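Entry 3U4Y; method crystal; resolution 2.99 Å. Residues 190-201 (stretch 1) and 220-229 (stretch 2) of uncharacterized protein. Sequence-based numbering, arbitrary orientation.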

# COMPACT_ATOMS: atom_id res chain seq x y z
N ALA A 190 -3.77 -1.75 13.77
CA ALA A 190 -3.74 -1.10 12.47
C ALA A 190 -3.43 0.36 12.69
O ALA A 190 -3.77 0.90 13.73
CB ALA A 190 -5.07 -1.26 11.78
N PHE A 191 -2.77 0.99 11.73
CA PHE A 191 -2.53 2.43 11.80
C PHE A 191 -3.20 3.22 10.68
O PHE A 191 -2.95 2.95 9.50
CB PHE A 191 -1.04 2.70 11.73
CG PHE A 191 -0.22 1.97 12.74
CD1 PHE A 191 -0.28 2.32 14.09
CD2 PHE A 191 0.66 0.99 12.35
CE1 PHE A 191 0.50 1.68 15.03
CE2 PHE A 191 1.46 0.33 13.28
CZ PHE A 191 1.37 0.68 14.63
N VAL A 192 -4.04 4.19 11.04
CA VAL A 192 -4.67 5.06 10.04
C VAL A 192 -3.99 6.42 9.93
O VAL A 192 -3.90 7.15 10.91
CB VAL A 192 -6.13 5.31 10.32
CG1 VAL A 192 -6.76 5.96 9.11
CG2 VAL A 192 -6.82 4.04 10.63
N ALA A 193 -3.51 6.75 8.74
CA ALA A 193 -2.97 8.07 8.47
C ALA A 193 -4.12 9.04 8.26
O ALA A 193 -4.96 8.86 7.37
CB ALA A 193 -2.10 8.04 7.25
N ASN A 194 -4.17 10.06 9.11
CA ASN A 194 -5.18 11.09 9.04
C ASN A 194 -4.55 12.29 8.39
O ASN A 194 -3.65 12.91 8.94
CB ASN A 194 -5.67 11.41 10.43
CG ASN A 194 -6.33 10.23 11.11
OD1 ASN A 194 -7.29 9.65 10.60
ND2 ASN A 194 -5.83 9.88 12.28
N LEU A 195 -5.01 12.59 7.18
CA LEU A 195 -4.28 13.47 6.29
C LEU A 195 -4.37 14.95 6.68
O LEU A 195 -3.37 15.67 6.63
CB LEU A 195 -4.71 13.22 4.85
CG LEU A 195 -3.91 13.84 3.69
CD1 LEU A 195 -2.42 13.85 3.93
CD2 LEU A 195 -4.22 13.10 2.43
N ILE A 196 -5.54 15.42 7.09
CA ILE A 196 -5.57 16.79 7.59
C ILE A 196 -5.40 16.83 9.10
O ILE A 196 -4.81 17.77 9.62
CB ILE A 196 -6.79 17.60 7.12
CG1 ILE A 196 -8.08 16.89 7.48
CG2 ILE A 196 -6.74 17.86 5.63
CD1 ILE A 196 -9.30 17.76 7.25
N GLY A 197 -5.90 15.81 9.80
CA GLY A 197 -5.70 15.67 11.23
C GLY A 197 -4.22 15.67 11.57
O GLY A 197 -3.84 16.02 12.69
N ASN A 198 -3.38 15.30 10.61
CA ASN A 198 -1.93 15.23 10.83
C ASN A 198 -1.60 14.37 12.03
O ASN A 198 -0.95 14.80 12.96
CB ASN A 198 -1.38 16.62 11.07
CG ASN A 198 -1.13 17.35 9.81
OD1 ASN A 198 -1.12 16.77 8.73
ND2 ASN A 198 -0.89 18.64 9.93
N SER A 199 -2.06 13.13 11.97
CA SER A 199 -1.99 12.21 13.08
C SER A 199 -2.11 10.79 12.56
O SER A 199 -2.78 10.52 11.56
CB SER A 199 -3.15 12.48 14.03
OG SER A 199 -4.36 11.93 13.51
N ILE A 200 -1.47 9.86 13.25
CA ILE A 200 -1.71 8.47 13.00
C ILE A 200 -2.72 7.99 14.04
O ILE A 200 -2.61 8.31 15.22
CB ILE A 200 -0.41 7.63 13.08
CG1 ILE A 200 0.39 7.76 11.79
CG2 ILE A 200 -0.72 6.16 13.26
CD1 ILE A 200 0.92 9.11 11.53
N GLY A 201 -3.72 7.24 13.60
CA GLY A 201 -4.61 6.57 14.52
C GLY A 201 -4.09 5.17 14.74
O GLY A 201 -3.41 4.61 13.89
N ASN A 220 4.17 15.49 11.18
CA ASN A 220 4.38 16.66 10.35
C ASN A 220 3.29 16.78 9.31
O ASN A 220 2.45 15.90 9.14
CB ASN A 220 5.73 16.58 9.65
CG ASN A 220 6.88 16.74 10.59
OD1 ASN A 220 7.60 15.78 10.87
ND2 ASN A 220 7.08 17.95 11.09
N ASN A 221 3.32 17.87 8.56
CA ASN A 221 2.24 18.12 7.62
C ASN A 221 2.01 17.01 6.60
O ASN A 221 2.89 16.69 5.80
CB ASN A 221 2.46 19.45 6.91
CG ASN A 221 1.20 19.95 6.25
OD1 ASN A 221 0.08 19.60 6.67
ND2 ASN A 221 1.36 20.76 5.22
N LEU A 222 0.82 16.43 6.67
CA LEU A 222 0.24 15.70 5.56
C LEU A 222 0.80 14.30 5.39
O LEU A 222 1.54 14.03 4.46
CB LEU A 222 0.42 16.52 4.28
CG LEU A 222 -0.86 16.92 3.54
CD1 LEU A 222 -1.91 17.47 4.49
CD2 LEU A 222 -0.55 17.92 2.46
N PRO A 223 0.43 13.39 6.31
CA PRO A 223 0.94 12.01 6.32
C PRO A 223 0.31 11.11 5.25
O PRO A 223 -0.91 10.97 5.18
CB PRO A 223 0.55 11.52 7.72
CG PRO A 223 -0.65 12.35 8.09
CD PRO A 223 -0.39 13.69 7.50
N GLY A 224 1.16 10.48 4.45
CA GLY A 224 0.67 9.65 3.36
C GLY A 224 0.65 8.16 3.61
O GLY A 224 -0.41 7.53 3.66
N THR A 225 1.83 7.57 3.77
CA THR A 225 1.93 6.12 3.81
C THR A 225 2.73 5.63 5.01
O THR A 225 3.71 6.26 5.41
CB THR A 225 2.46 5.54 2.44
OG1 THR A 225 3.79 5.03 2.59
CG2 THR A 225 2.40 6.61 1.32
N ILE A 226 2.29 4.51 5.56
CA ILE A 226 2.85 3.94 6.78
C ILE A 226 3.60 2.67 6.46
O ILE A 226 2.99 1.69 6.02
CB ILE A 226 1.74 3.53 7.78
CG1 ILE A 226 0.65 4.59 7.90
CG2 ILE A 226 2.33 3.22 9.13
CD1 ILE A 226 1.16 5.98 7.81
N VAL A 227 4.91 2.66 6.68
CA VAL A 227 5.67 1.42 6.59
C VAL A 227 6.01 0.95 7.99
O VAL A 227 6.47 1.74 8.81
CB VAL A 227 7.03 1.60 5.91
CG1 VAL A 227 7.72 0.25 5.74
CG2 VAL A 227 6.89 2.32 4.59
N VAL A 228 5.80 -0.33 8.27
CA VAL A 228 6.24 -0.85 9.56
C VAL A 228 7.15 -2.08 9.49
O VAL A 228 6.81 -3.10 8.89
CB VAL A 228 5.06 -1.03 10.58
CG1 VAL A 228 3.68 -0.77 9.92
CG2 VAL A 228 5.13 -2.38 11.30
N SER A 229 8.33 -1.95 10.09
CA SER A 229 9.34 -2.99 10.20
C SER A 229 8.79 -4.36 10.69
O SER A 229 7.81 -4.41 11.43
CB SER A 229 10.40 -2.50 11.17
OG SER A 229 9.85 -2.44 12.48

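This is a mainly apolar packing contact between a β-hairpin and a loop-and-strand segment of the same chain, fastened at the turn end by a single hydrogen bond from a backbone amide to an asparagine side chain. The two stretches bury 558 Å² between them, counted over both sides. Strands 190-194 and 226-228 run roughly antiparallel, at 153° between their N-to-C directions, but their axes come no closer than 9.0 Å and no backbone hydrogen bond links them. They therefore meet through side chains rather than as neighbours in one sheet.

The hairpin is defined by its own ladder: Val 192 N to Gly 201 O (2.9 Å), Gly 201 N to Val 192 O (2.7 Å) and Asn 194 N to Ser 199 O (2.9 Å). Alternation along its first strand sorts the side chains. Phe 191 and Ala 193 direct their CA-to-CB bonds toward the other stretch, whereas Val 192 and Asn 194 point away. Asn 194 instead serves the hairpin, its ND2 donating to Ser 199 OG at 2.8 Å.

Along the strands, Ile 226 is the shared partner. Its CD1 lies 3.9 Å from Ala 193 CB and 4.4 Å from Ile 200 CG1, so it touches both arms of the hairpin, while its CG2 is 4.3 Å from Phe 191 CD2. Val 228 reaches the same ring at its edge, with CG1 4.2 Å from Phe 191 CE2 and near the ring plane. These separations indicate van der Waals packing.

Closer to the turn, Pro 223 has the largest area covered by the opposing stretch, 94 Å². Its CG sits 3.2 Å from Asn 194 O, a tight approach, and its CB is 4.4 Å from Ala 193 CB. Leu 195 contributes from the turn: its CA-to-CB bond points sideways, but its end comes nearer, placing CD1 3.5 Å from Leu 222 CG and 4.1 Å from Pro 223 CD. The backbones also draw together here, with Leu 195 CA 5.1 Å from Leu 222 CA.

The polar fastening lies beside this cluster. Leu 222 N donates to Asn 198 OD1 at 2.9 Å, and the N-H...acceptor angle of 161° is close to linear. Asn 198 has positive phi and psi (54°/57°) and a chi1 of -82°; although its CA-to-CB bond points sideways, its carboxamide extends to the loop. The same OD1 lies 3.4 Å from Pro 223 CD, bringing the polar anchor directly against the proline packing.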